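Local coordinates for protein coenzyme A transferase (Yersinia pestis, PDB 3QLI) that probably transfers coenzyme A between acyl-CoA thioesters and carboxylates such as acetate, at residues A[176-181]-A[197-202]; A[39-44]-A[140-145]; A[180-185]-A[204-209]. All coordinates share one frame; numbering follows the deposited sequence.

In the fold
Contacts 1 and 2 lie in the parallel six-stranded sheet of the N-terminal acetyl-CoA hydrolase/transferase domain, and contact 3 in the loops leaving its edge. Contact 2 joins strands 41-44 and 143-148 in the middle of the sheet, and contact 1 joins strand 175-180 to strand 201-204, outermost in this chain. They meet where Phe-144 O faces Ile-177 N, a probable backbone hydrogen bond. Both are largely buried, and in each an aspartate just before a strand grips the amide of the neighbouring strand. Contact 3 shares Val-180 and Asn-181 with contact 1. It is only partly buried, and there asparagine and histidine side chains take over from sheet pairing.

Contact 1. Residues A[176-181]-A[197-202]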
ATOM      1  N   PHE A 176     -16.738 -26.026 -12.166  1.00 13.90           N
ATOM      2  CA  PHE A 176     -15.310 -26.066 -12.456  1.00 14.73           C
ATOM      3  C   PHE A 176     -15.072 -27.053 -13.593  1.00 14.43           C
ATOM      4  O   PHE A 176     -15.402 -28.237 -13.472  1.00 15.62           O
ATOM      5  CB  PHE A 176     -14.543 -26.489 -11.201  1.00 13.05           C
ATOM      6  CG  PHE A 176     -13.053 -26.580 -11.385  1.00 14.98           C
ATOM      7  CD1 PHE A 176     -12.372 -25.666 -12.182  1.00 13.76           C
ATOM      8  CD2 PHE A 176     -12.329 -27.574 -10.738  1.00 15.53           C
ATOM      9  CE1 PHE A 176     -10.989 -25.738 -12.332  1.00 14.86           C
ATOM     10  CE2 PHE A 176     -10.943 -27.658 -10.895  1.00 13.12           C
ATOM     11  CZ  PHE A 176     -10.277 -26.737 -11.683  1.00 13.10           C
ATOM     12  N   ILE A 177     -14.524 -26.559 -14.698  1.00 12.02           N
ATOM     13  CA  ILE A 177     -14.293 -27.375 -15.889  1.00 12.78           C
ATOM     14  C   ILE A 177     -12.795 -27.461 -16.128  1.00 14.41           C
ATOM     15  O   ILE A 177     -12.129 -26.426 -16.227  1.00 15.14           O
ATOM     16  CB  ILE A 177     -14.918 -26.719 -17.139  1.00 12.77           C
ATOM     17  CG1 ILE A 177     -16.383 -26.362 -16.873  1.00 14.79           C
ATOM     18  CG2 ILE A 177     -14.753 -27.626 -18.369  1.00 15.35           C
ATOM     19  CD1 ILE A 177     -17.064 -25.660 -18.050  1.00 15.21           C
ATOM     20  N   VAL A 178     -12.252 -28.676 -16.222  1.00 13.75           N
ATOM     21  CA  VAL A 178     -10.808 -28.809 -16.429  1.00 12.88           C
ATOM     22  C   VAL A 178     -10.452 -29.296 -17.830  1.00 15.44           C
ATOM     23  O   VAL A 178     -11.210 -30.024 -18.472  1.00 15.70           O
ATOM     24  CB  VAL A 178     -10.154 -29.747 -15.399  1.00 14.35           C
ATOM     25  CG1 VAL A 178     -10.487 -29.298 -13.983  1.00 14.65           C
ATOM     26  CG2 VAL A 178     -10.597 -31.177 -15.636  1.00 13.06           C
ATOM     27  N   GLU A 179      -9.283 -28.874 -18.287  1.00 13.87           N
ATOM     28  CA  GLU A 179      -8.711 -29.364 -19.524  1.00 14.57           C
ATOM     29  C   GLU A 179      -7.422 -30.095 -19.165  1.00 15.75           C
ATOM     30  O   GLU A 179      -6.415 -29.475 -18.805  1.00 13.95           O
ATOM     31  CB  GLU A 179      -8.438 -28.196 -20.469  1.00 13.64           C
ATOM     32  CG  GLU A 179      -7.762 -28.586 -21.785  1.00 17.11           C
ATOM     33  CD  GLU A 179      -7.962 -27.524 -22.855  1.00 17.54           C
ATOM     34  OE1 GLU A 179      -9.025 -26.859 -22.830  1.00 16.00           O
ATOM     35  OE2 GLU A 179      -7.070 -27.350 -23.720  1.00 16.39           O
ATOM     36  N   VAL A 180      -7.484 -31.420 -19.229  1.00 14.31           N
ATOM     37  CA  VAL A 180      -6.359 -32.281 -18.914  1.00 14.78           C
ATOM     38  C   VAL A 180      -5.314 -32.178 -20.023  1.00 19.72           C
ATOM     39  O   VAL A 180      -5.636 -32.241 -21.217  1.00 18.76           O
ATOM     40  CB  VAL A 180      -6.824 -33.755 -18.747  1.00 17.81           C
ATOM     41  CG1 VAL A 180      -5.624 -34.729 -18.773  1.00 16.89           C
ATOM     42  CG2 VAL A 180      -7.644 -33.917 -17.470  1.00 18.42           C
ATOM     43  N   ASN A 181      -4.063 -32.009 -19.623  1.00 15.05           N
ATOM     44  CA  ASN A 181      -2.967 -31.860 -20.574  1.00 16.55           C
ATOM     45  C   ASN A 181      -1.732 -32.516 -19.995  1.00 20.45           C
ATOM     46  O   ASN A 181      -1.240 -32.086 -18.954  1.00 16.84           O
ATOM     47  CB  ASN A 181      -2.709 -30.371 -20.822  1.00 17.17           C
ATOM     48  CG  ASN A 181      -1.648 -30.125 -21.864  1.00 18.00           C
ATOM     49  OD1 ASN A 181      -1.027 -31.060 -22.366  1.00 20.43           O
ATOM     50  ND2 ASN A 181      -1.440 -28.865 -22.210  1.00 15.86           N
ATOM     51  N   SER A 197     -13.955 -35.390  -7.465  1.00 17.86           N
ATOM     52  CA  SER A 197     -15.275 -35.148  -6.903  1.00 22.37           C
ATOM     53  C   SER A 197     -15.620 -33.658  -6.882  1.00 22.65           C
ATOM     54  O   SER A 197     -16.777 -33.293  -6.689  1.00 27.32           O
ATOM     55  CB  SER A 197     -15.394 -35.755  -5.495  1.00 23.61           C
ATOM     56  OG  SER A 197     -14.522 -35.112  -4.582  1.00 25.40           O
ATOM     57  N   GLU A 198     -14.620 -32.807  -7.095  1.00 17.43           N
ATOM     58  CA  GLU A 198     -14.787 -31.357  -7.089  1.00 22.17           C
ATOM     59  C   GLU A 198     -14.795 -30.767  -8.496  1.00 20.18           C
ATOM     60  O   GLU A 198     -14.840 -29.556  -8.658  1.00 19.05           O
ATOM     61  CB  GLU A 198     -13.645 -30.696  -6.314  1.00 24.30           C
ATOM     62  CG  GLU A 198     -14.001 -30.338  -4.898  1.00 37.81           C
ATOM     63  CD  GLU A 198     -13.842 -31.499  -3.948  1.00 38.44           C
ATOM     64  OE1 GLU A 198     -12.681 -31.848  -3.644  1.00 44.16           O
ATOM     65  OE2 GLU A 198     -14.870 -32.056  -3.496  1.00 49.91           O
ATOM     66  N   VAL A 199     -14.726 -31.634  -9.500  1.00 17.07           N
ATOM     67  CA  VAL A 199     -14.636 -31.230 -10.891  1.00 15.50           C
ATOM     68  C   VAL A 199     -15.981 -31.532 -11.558  1.00 19.35           C
ATOM     69  O   VAL A 199     -16.565 -32.594 -11.342  1.00 18.05           O
ATOM     70  CB  VAL A 199     -13.490 -31.996 -11.586  1.00 16.74           C
ATOM     71  CG1 VAL A 199     -13.497 -31.772 -13.091  1.00 15.73           C
ATOM     72  CG2 VAL A 199     -12.128 -31.594 -10.964  1.00 15.23           C
ATOM     73  N   ASP A 200     -16.498 -30.595 -12.345  1.00 16.31           N
ATOM     74  CA  ASP A 200     -17.820 -30.798 -12.917  1.00 16.80           C
ATOM     75  C   ASP A 200     -17.762 -31.415 -14.300  1.00 17.64           C
ATOM     76  O   ASP A 200     -18.665 -32.161 -14.696  1.00 20.40           O
ATOM     77  CB  ASP A 200     -18.609 -29.493 -12.930  1.00 18.41           C
ATOM     78  CG  ASP A 200     -18.958 -29.030 -11.538  1.00 19.02           C
ATOM     79  OD1 ASP A 200     -19.897 -29.593 -10.935  1.00 16.50           O
ATOM     80  OD2 ASP A 200     -18.278 -28.112 -11.043  1.00 16.57           O
ATOM     81  N   ALA A 201     -16.707 -31.106 -15.038  1.00 14.91           N
ATOM     82  CA  ALA A 201     -16.549 -31.667 -16.374  1.00 19.23           C
ATOM     83  C   ALA A 201     -15.093 -31.669 -16.785  1.00 17.44           C
ATOM     84  O   ALA A 201     -14.307 -30.826 -16.330  1.00 16.26           O
ATOM     85  CB  ALA A 201     -17.391 -30.894 -17.388  1.00 18.87           C
ATOM     86  N   ILE A 202     -14.747 -32.610 -17.660  1.00 16.17           N
ATOM     87  CA  ILE A 202     -13.371 -32.828 -18.089  1.00 17.13           C
ATOM     88  C   ILE A 202     -13.261 -32.921 -19.607  1.00 18.67           C
ATOM     89  O   ILE A 202     -14.049 -33.623 -20.249  1.00 21.46           O
ATOM     90  CB  ILE A 202     -12.851 -34.164 -17.529  1.00 16.61           C
ATOM     91  CG1 ILE A 202     -13.003 -34.194 -16.005  1.00 17.63           C
ATOM     92  CG2 ILE A 202     -11.406 -34.417 -17.990  1.00 16.69           C
ATOM     93  CD1 ILE A 202     -12.952 -35.612 -15.410  1.00 18.56           C
TER
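Asp-200 holds the edge pairing of the parallel sheet, between its last two strands in this chain, 175-180 and 201-204, by two hydrogen bonds to Phe-176. Its OD2 accepts from Phe-176 N at 2.8 Å, met on the anti side and 17° out of the carboxylate plane, while its own backbone N donates to Phe-176 O, also at 2.8 Å. With chi1 at -68°, CG lies beside the backbone N, anti to the carbonyl carbon, and carboxylate and Asp-200 N-H both meet Phe-176. Val-178 N donates to Ala-201 O at 3.0 Å, and parallel bridges pair Ile-177 with Ala-201 and Val-178 with Ile-202. CG2 of Val-199 meets Phe-176 CD2 at 4.0 Å, and its CG1 touches both methyls of Val-178, whose side chain it crosses at about a right angle. Val-178 CG1 sits over one face of the Phe-176 ring, toward the rim, and Glu-198 O lies at the ring edge. Val-178 and Ile-202 run side by side, CG2 to CG1 at 3.9 Å, and Val-180 CG2 reaches Ile-202 CG2 at 3.8 Å. Phe-157 packs on Val-180, Val-199 and Ile-202, and Tyr-22 on Val-180 and Ile-202. The carboxylate thus acts as an extra acceptor before the outer strand begins; its negative charge probably favours the bond to the Phe-176 amide, while a salt bridge from OD1 to Arg-175 probably offsets that charge and fixes the group's rotation.

Contact 2. Residues A[39-44]-A[140-145]; sequences GSHLSM and GIDTFM
His-41 and Asp-142 cross at a slant, with ring and carboxylate planes 52° apart. The ring edge of His-41 faces the C-terminal end of helix 131-139: ND1 donates to Gly-140 O at 2.8 Å, with the oxygen in the ring plane, and weakly to Ile-139 O. Asp-142 OD2 accepts from His-41 N at 2.8 Å through its anti lone pair, and OD1 is salt-bridged to Arg-174. His-41 O in turn takes two donors, Asp-142 N and Thr-143 N. Parallel backbone pairing continues to Met-145. On the face carrying Leu-42 and Met-145, Leu-42 CD1 rests against Thr-143 CG2 at 3.8 Å and Met-145 CE at 4.0 Å. On the other face, Phe-144 has CG anti to its backbone N (chi1 -169°), and the ring lies against the Ser-43 to Met-44 backbone: Ser-43 CB meets CD1 in the ring plane at 3.6 Å, and CE1 comes to 3.4 Å from Met-44 C. A water donates to Ser-40 OG, which also bonds Ala-37 O, and pairs with Thr-143 OG1. The Met-44 side chain is about 9 Å from that of Glu-76, a CoA-binding residue, though no CoA is bound to this chain. The pair lies in the middle of a parallel alpha/beta sheet, between strands 70-74 and 175-180; helix 52-63 covers the face of Leu-42, Met-44 and Met-145, and helix 166-172 that of Ile-141 and Phe-144.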
ATOM      1  N   GLY A  39     -25.096 -13.799 -19.634  1.00 14.25           N
ATOM      2  CA  GLY A  39     -25.213 -12.920 -18.480  1.00 16.30           C
ATOM      3  C   GLY A  39     -24.570 -13.478 -17.213  1.00 20.94           C
ATOM      4  O   GLY A  39     -24.956 -13.094 -16.105  1.00 21.39           O
ATOM      5  N   SER A  40     -23.609 -14.390 -17.366  1.00 15.60           N
ATOM      6  CA  SER A  40     -22.922 -14.968 -16.205  1.00 16.78           C
ATOM      7  C   SER A  40     -21.459 -14.513 -16.130  1.00 16.97           C
ATOM      8  O   SER A  40     -20.990 -13.757 -16.990  1.00 16.35           O
ATOM      9  CB  SER A  40     -23.013 -16.500 -16.200  1.00 14.32           C
ATOM     10  OG  SER A  40     -22.279 -17.078 -17.273  1.00 14.45           O
ATOM     11  N   HIS A  41     -20.757 -14.962 -15.089  1.00 12.55           N
ATOM     12  CA  HIS A  41     -19.364 -14.567 -14.859  1.00 14.43           C
ATOM     13  C   HIS A  41     -18.457 -15.787 -15.017  1.00 14.16           C
ATOM     14  O   HIS A  41     -18.638 -16.800 -14.331  1.00 14.95           O
ATOM     15  CB  HIS A  41     -19.162 -14.008 -13.442  1.00 13.70           C
ATOM     16  CG  HIS A  41     -19.924 -12.747 -13.155  1.00 16.56           C
ATOM     17  ND1 HIS A  41     -20.049 -12.234 -11.881  1.00 16.02           N
ATOM     18  CD2 HIS A  41     -20.591 -11.892 -13.972  1.00 18.08           C
ATOM     19  CE1 HIS A  41     -20.759 -11.117 -11.922  1.00 20.22           C
ATOM     20  NE2 HIS A  41     -21.107 -10.892 -13.179  1.00 20.83           N
ATOM     21  N   LEU A  42     -17.480 -15.685 -15.909  1.00 12.29           N
ATOM     22  CA  LEU A  42     -16.506 -16.748 -16.089  1.00 12.98           C
ATOM     23  C   LEU A  42     -15.114 -16.252 -15.733  1.00 12.96           C
ATOM     24  O   LEU A  42     -14.786 -15.088 -15.950  1.00 13.77           O
ATOM     25  CB  LEU A  42     -16.531 -17.243 -17.536  1.00 16.18           C
ATOM     26  CG  LEU A  42     -15.568 -18.396 -17.861  1.00 19.15           C
ATOM     27  CD1 LEU A  42     -16.254 -19.503 -18.610  1.00 15.39           C
ATOM     28  CD2 LEU A  42     -14.399 -17.877 -18.652  1.00 16.85           C
ATOM     29  N   SER A  43     -14.287 -17.140 -15.186  1.00 14.86           N
ATOM     30  CA  SER A  43     -12.879 -16.816 -14.982  1.00 11.28           C
ATOM     31  C   SER A  43     -12.055 -18.017 -15.431  1.00 13.43           C
ATOM     32  O   SER A  43     -12.600 -19.091 -15.695  1.00 12.15           O
ATOM     33  CB  SER A  43     -12.597 -16.469 -13.514  1.00 14.78           C
ATOM     34  OG  SER A  43     -11.249 -16.031 -13.319  1.00 16.63           O
ATOM     35  N   MET A  44     -10.751 -17.829 -15.539  1.00 13.96           N
ATOM     36  CA  MET A  44      -9.873 -18.883 -16.013  1.00 13.76           C
ATOM     37  C   MET A  44      -8.509 -18.704 -15.365  1.00 14.02           C
ATOM     38  O   MET A  44      -8.245 -17.681 -14.742  1.00 13.86           O
ATOM     39  CB  MET A  44      -9.720 -18.800 -17.529  1.00 13.38           C
ATOM     40  CG  MET A  44      -9.258 -17.422 -18.001  1.00 14.92           C
ATOM     41  SD  MET A  44      -9.166 -17.321 -19.806  1.00 16.69           S
ATOM     42  CE  MET A  44      -8.862 -15.566 -20.040  1.00 19.38           C
ATOM     43  N   GLY A 140     -18.063 -12.832  -7.831  1.00 14.35           N
ATOM     44  CA  GLY A 140     -18.789 -14.084  -7.927  1.00 14.79           C
ATOM     45  C   GLY A 140     -18.518 -14.720  -9.276  1.00 14.96           C
ATOM     46  O   GLY A 140     -18.661 -14.079 -10.311  1.00 14.60           O
ATOM     47  N   ILE A 141     -18.115 -15.985  -9.266  1.00 16.18           N
ATOM     48  CA  ILE A 141     -17.772 -16.674 -10.505  1.00 14.65           C
ATOM     49  C   ILE A 141     -18.689 -17.871 -10.713  1.00 15.32           C
ATOM     50  O   ILE A 141     -18.799 -18.747  -9.857  1.00 13.07           O
ATOM     51  CB  ILE A 141     -16.296 -17.129 -10.506  1.00 14.48           C
ATOM     52  CG1 ILE A 141     -15.361 -15.912 -10.406  1.00 13.32           C
ATOM     53  CG2 ILE A 141     -15.987 -18.011 -11.748  1.00 13.37           C
ATOM     54  CD1 ILE A 141     -15.504 -14.889 -11.548  1.00 13.74           C
ATOM     55  N   ASP A 142     -19.373 -17.895 -11.847  1.00 12.78           N
ATOM     56  CA  ASP A 142     -20.282 -18.998 -12.143  1.00 13.44           C
ATOM     57  C   ASP A 142     -19.552 -20.203 -12.747  1.00 13.81           C
ATOM     58  O   ASP A 142     -19.857 -21.352 -12.425  1.00 14.28           O
ATOM     59  CB  ASP A 142     -21.410 -18.498 -13.050  1.00 12.93           C
ATOM     60  CG  ASP A 142     -22.161 -17.337 -12.423  1.00 15.28           C
ATOM     61  OD1 ASP A 142     -22.924 -17.596 -11.476  1.00 16.43           O
ATOM     62  OD2 ASP A 142     -21.978 -16.172 -12.853  1.00 16.75           O
ATOM     63  N   THR A 143     -18.585 -19.933 -13.613  1.00 12.91           N
ATOM     64  CA  THR A 143     -17.808 -20.997 -14.257  1.00 12.60           C
ATOM     65  C   THR A 143     -16.334 -20.656 -14.212  1.00 11.59           C
ATOM     66  O   THR A 143     -15.939 -19.525 -14.527  1.00 12.94           O
ATOM     67  CB  THR A 143     -18.196 -21.186 -15.746  1.00 16.42           C
ATOM     68  OG1 THR A 143     -19.598 -21.460 -15.851  1.00 17.22           O
ATOM     69  CG2 THR A 143     -17.416 -22.364 -16.345  1.00 12.45           C
ATOM     70  N   PHE A 144     -15.525 -21.631 -13.799  1.00 11.52           N
ATOM     71  CA  PHE A 144     -14.077 -21.494 -13.828  1.00 11.95           C
ATOM     72  C   PHE A 144     -13.470 -22.600 -14.701  1.00 13.30           C
ATOM     73  O   PHE A 144     -13.879 -23.759 -14.599  1.00 13.73           O
ATOM     74  CB  PHE A 144     -13.500 -21.557 -12.408  1.00 11.92           C
ATOM     75  CG  PHE A 144     -12.051 -21.169 -12.339  1.00 11.65           C
ATOM     76  CD1 PHE A 144     -11.663 -19.861 -12.602  1.00 10.84           C
ATOM     77  CD2 PHE A 144     -11.075 -22.110 -12.028  1.00 10.84           C
ATOM     78  CE1 PHE A 144     -10.332 -19.490 -12.554  1.00 12.09           C
ATOM     79  CE2 PHE A 144      -9.723 -21.743 -11.990  1.00 12.11           C
ATOM     80  CZ  PHE A 144      -9.353 -20.443 -12.248  1.00 10.96           C
ATOM     81  N   MET A 145     -12.526 -22.229 -15.572  1.00 10.13           N
ATOM     82  CA  MET A 145     -11.867 -23.189 -16.466  1.00 13.20           C
ATOM     83  C   MET A 145     -10.350 -23.072 -16.314  1.00 13.09           C
ATOM     84  O   MET A 145      -9.810 -21.965 -16.280  1.00 12.07           O
ATOM     85  CB  MET A 145     -12.290 -22.940 -17.934  1.00 12.12           C
ATOM     86  CG  MET A 145     -13.807 -22.710 -18.079  1.00 15.22           C
ATOM     87  SD  MET A 145     -14.469 -23.012 -19.745  1.00 18.08           S
ATOM     88  CE  MET A 145     -13.581 -21.741 -20.634  1.00 14.52           C
TER
HETATM   89  O   HOH W   1     -21.273 -19.682 -16.195  1.00 20.77           O

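Contact 3. Residues A[180-185]-A[204-209]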
ATOM      1  N   VAL A 180      -7.484 -31.420 -19.229  1.00 14.31           N
ATOM      2  CA  VAL A 180      -6.359 -32.281 -18.914  1.00 14.78           C
ATOM      3  C   VAL A 180      -5.314 -32.178 -20.023  1.00 19.72           C
ATOM      4  O   VAL A 180      -5.636 -32.241 -21.217  1.00 18.76           O
ATOM      5  CB  VAL A 180      -6.824 -33.755 -18.747  1.00 17.81           C
ATOM      6  CG1 VAL A 180      -5.624 -34.729 -18.773  1.00 16.89           C
ATOM      7  CG2 VAL A 180      -7.644 -33.917 -17.470  1.00 18.42           C
ATOM      8  N   ASN A 181      -4.063 -32.009 -19.623  1.00 15.05           N
ATOM      9  CA  ASN A 181      -2.967 -31.860 -20.574  1.00 16.55           C
ATOM     10  C   ASN A 181      -1.732 -32.516 -19.995  1.00 20.45           C
ATOM     11  O   ASN A 181      -1.240 -32.086 -18.954  1.00 16.84           O
ATOM     12  CB  ASN A 181      -2.709 -30.371 -20.822  1.00 17.17           C
ATOM     13  CG  ASN A 181      -1.648 -30.125 -21.864  1.00 18.00           C
ATOM     14  OD1 ASN A 181      -1.027 -31.060 -22.366  1.00 20.43           O
ATOM     15  ND2 ASN A 181      -1.440 -28.865 -22.210  1.00 15.86           N
ATOM     16  N   ARG A 182      -1.220 -33.555 -20.651  1.00 21.98           N
ATOM     17  CA  ARG A 182      -0.069 -34.272 -20.098  1.00 20.42           C
ATOM     18  C   ARG A 182       1.171 -33.384 -20.072  1.00 22.80           C
ATOM     19  O   ARG A 182       2.149 -33.687 -19.383  1.00 21.34           O
ATOM     20  CB  ARG A 182       0.199 -35.581 -20.854  1.00 26.26           C
ATOM     21  CG  ARG A 182       0.590 -35.384 -22.298  1.00 30.57           C
ATOM     22  CD  ARG A 182       1.046 -36.691 -22.959  1.00 35.95           C
ATOM     23  NE  ARG A 182       1.825 -36.400 -24.159  1.00 42.24           N
ATOM     24  CZ  ARG A 182       1.328 -36.384 -25.394  1.00 45.15           C
ATOM     25  NH1 ARG A 182       0.049 -36.672 -25.605  1.00 40.97           N
ATOM     26  NH2 ARG A 182       2.120 -36.093 -26.422  1.00 45.84           N
ATOM     27  N   TYR A 183       1.132 -32.275 -20.808  1.00 20.72           N
ATOM     28  CA  TYR A 183       2.241 -31.315 -20.762  1.00 17.36           C
ATOM     29  C   TYR A 183       2.199 -30.414 -19.524  1.00 16.45           C
ATOM     30  O   TYR A 183       3.164 -29.706 -19.238  1.00 14.28           O
ATOM     31  CB  TYR A 183       2.291 -30.458 -22.025  1.00 22.03           C
ATOM     32  CG  TYR A 183       2.701 -31.225 -23.257  1.00 24.92           C
ATOM     33  CD1 TYR A 183       4.031 -31.282 -23.651  1.00 31.15           C
ATOM     34  CD2 TYR A 183       1.760 -31.897 -24.025  1.00 26.76           C
ATOM     35  CE1 TYR A 183       4.416 -31.985 -24.780  1.00 33.59           C
ATOM     36  CE2 TYR A 183       2.136 -32.609 -25.156  1.00 29.68           C
ATOM     37  CZ  TYR A 183       3.462 -32.645 -25.529  1.00 33.26           C
ATOM     38  OH  TYR A 183       3.839 -33.352 -26.651  1.00 40.61           O
ATOM     39  N   MET A 184       1.089 -30.432 -18.792  1.00 16.89           N
ATOM     40  CA  MET A 184       0.993 -29.634 -17.565  1.00 16.29           C
ATOM     41  C   MET A 184       1.658 -30.395 -16.418  1.00 15.02           C
ATOM     42  O   MET A 184       1.254 -31.503 -16.096  1.00 15.55           O
ATOM     43  CB  MET A 184      -0.475 -29.339 -17.212  1.00 14.58           C
ATOM     44  CG  MET A 184      -0.625 -28.466 -15.962  1.00 14.60           C
ATOM     45  SD  MET A 184       0.074 -26.815 -16.123  1.00 15.26           S
ATOM     46  CE  MET A 184      -1.218 -25.969 -17.031  1.00 15.63           C
ATOM     47  N   PRO A 185       2.692 -29.810 -15.805  1.00 16.00           N
ATOM     48  CA  PRO A 185       3.361 -30.530 -14.712  1.00 17.89           C
ATOM     49  C   PRO A 185       2.460 -30.757 -13.493  1.00 18.97           C
ATOM     50  O   PRO A 185       1.580 -29.939 -13.196  1.00 15.55           O
ATOM     51  CB  PRO A 185       4.526 -29.603 -14.343  1.00 16.81           C
ATOM     52  CG  PRO A 185       4.075 -28.226 -14.813  1.00 14.76           C
ATOM     53  CD  PRO A 185       3.335 -28.518 -16.095  1.00 15.57           C
ATOM     54  N   GLU A 204      -9.918 -33.338 -22.655  1.00 20.65           N
ATOM     55  CA  GLU A 204      -8.502 -33.696 -22.771  1.00 15.92           C
ATOM     56  C   GLU A 204      -7.924 -33.068 -24.024  1.00 22.66           C
ATOM     57  O   GLU A 204      -8.499 -33.183 -25.115  1.00 19.37           O
ATOM     58  CB  GLU A 204      -8.321 -35.218 -22.840  1.00 21.49           C
ATOM     59  CG  GLU A 204      -8.764 -35.951 -21.576  1.00 22.44           C
ATOM     60  CD  GLU A 204      -8.872 -37.470 -21.744  1.00 28.50           C
ATOM     61  OE1 GLU A 204      -9.098 -37.955 -22.877  1.00 27.47           O
ATOM     62  OE2 GLU A 204      -8.750 -38.183 -20.727  1.00 23.34           O
ATOM     63  N   ASN A 205      -6.790 -32.401 -23.861  1.00 18.64           N
ATOM     64  CA  ASN A 205      -6.113 -31.726 -24.960  1.00 18.89           C
ATOM     65  C   ASN A 205      -4.629 -31.633 -24.656  1.00 21.62           C
ATOM     66  O   ASN A 205      -4.192 -30.734 -23.924  1.00 20.71           O
ATOM     67  CB  ASN A 205      -6.677 -30.318 -25.186  1.00 17.95           C
ATOM     68  CG  ASN A 205      -6.128 -29.672 -26.448  1.00 24.20           C
ATOM     69  OD1 ASN A 205      -6.089 -30.302 -27.503  1.00 27.19           O
ATOM     70  ND2 ASN A 205      -5.691 -28.419 -26.345  1.00 20.41           N
ATOM     71  N   HIS A 206      -3.856 -32.557 -25.221  1.00 20.74           N
ATOM     72  CA  HIS A 206      -2.415 -32.635 -24.954  1.00 21.37           C
ATOM     73  C   HIS A 206      -1.619 -31.831 -25.959  1.00 23.82           C
ATOM     74  O   HIS A 206      -1.446 -32.258 -27.101  1.00 23.84           O
ATOM     75  CB  HIS A 206      -1.956 -34.093 -24.984  1.00 23.55           C
ATOM     76  CG  HIS A 206      -2.796 -35.000 -24.139  1.00 23.05           C
ATOM     77  ND1 HIS A 206      -2.794 -34.942 -22.762  1.00 21.38           N
ATOM     78  CD2 HIS A 206      -3.665 -35.984 -24.474  1.00 24.13           C
ATOM     79  CE1 HIS A 206      -3.628 -35.849 -22.282  1.00 26.37           C
ATOM     80  NE2 HIS A 206      -4.169 -36.494 -23.301  1.00 27.72           N
ATOM     81  N   VAL A 207      -1.141 -30.662 -25.533  1.00 21.32           N
ATOM     82  CA  VAL A 207      -0.361 -29.776 -26.387  1.00 22.92           C
ATOM     83  C   VAL A 207       0.649 -29.056 -25.516  1.00 22.13           C
ATOM     84  O   VAL A 207       0.405 -28.834 -24.333  1.00 19.26           O
ATOM     85  CB  VAL A 207      -1.239 -28.726 -27.102  1.00 23.77           C
ATOM     86  CG1 VAL A 207      -2.186 -29.397 -28.098  1.00 27.56           C
ATOM     87  CG2 VAL A 207      -2.020 -27.902 -26.080  1.00 22.65           C
ATOM     88  N   PRO A 208       1.801 -28.704 -26.082  1.00 23.82           N
ATOM     89  CA  PRO A 208       2.795 -28.054 -25.224  1.00 21.30           C
ATOM     90  C   PRO A 208       2.243 -26.763 -24.620  1.00 21.77           C
ATOM     91  O   PRO A 208       1.409 -26.094 -25.232  1.00 19.95           O
ATOM     92  CB  PRO A 208       3.944 -27.760 -26.187  1.00 28.56           C
ATOM     93  CG  PRO A 208       3.815 -28.854 -27.248  1.00 23.06           C
ATOM     94  CD  PRO A 208       2.331 -29.031 -27.420  1.00 27.73           C
ATOM     95  N   LEU A 209       2.703 -26.416 -23.425  1.00 20.83           N
ATOM     96  CA  LEU A 209       2.258 -25.179 -22.791  1.00 20.44           C
ATOM     97  C   LEU A 209       2.814 -23.968 -23.535  1.00 21.58           C
ATOM     98  O   LEU A 209       3.900 -24.032 -24.097  1.00 21.73           O
ATOM     99  CB  LEU A 209       2.731 -25.135 -21.336  1.00 20.94           C
ATOM    100  CG  LEU A 209       2.250 -26.248 -20.403  1.00 19.49           C
ATOM    101  CD1 LEU A 209       2.738 -25.985 -18.971  1.00 17.30           C
ATOM    102  CD2 LEU A 209       0.744 -26.406 -20.437  1.00 18.98           C
TER
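The parallel pairing of the sheet's edge ends with Asn-205 N donating to Val-180 O at 2.9 Å and nearly straight, after which 181-184 folds into a type I turn. An Asx turn overlaps it: Asn-181 OD1 accepts from Tyr-183 N at 2.9 Å. The same oxygen accepts from Val-207 N at 3.2 Å, and these two donors lie above opposite faces of the amide plane. ND2 completes the grip by donating to Val-207 O at 2.8 Å, in the planes of both the amide and the carbonyl, so one side chain binds both the N and the O of Val-207. Asn-181 CG stands anti to the backbone N (chi1 -176°), directed at the 204-209 loop. His-206 ND1 accepts from Arg-182 N, which lies in the ring plane, consistent with ND1 being unprotonated. The Arg-182 side chain crosses that of His-206 at about a right angle, bringing NH1 to 3.3 Å from CB, while Tyr-183 CE2 lies over one guanidinium face, toward its rim. Leu-209 CD2 meets Asn-181 ND2 and Met-184 CE, and CD1 meets Pro-185 CD and Tyr-183 O; Tyr-303 of helix 300-306 packs against it. Glu-204 OE2 is hydrogen-bonded to Tyr-22 OH, and its CG lies by Val-180 CB. Pro-208 CA forms a CH-pi contact over the face of the Tyr-183 ring, 4.0 Å from its centroid.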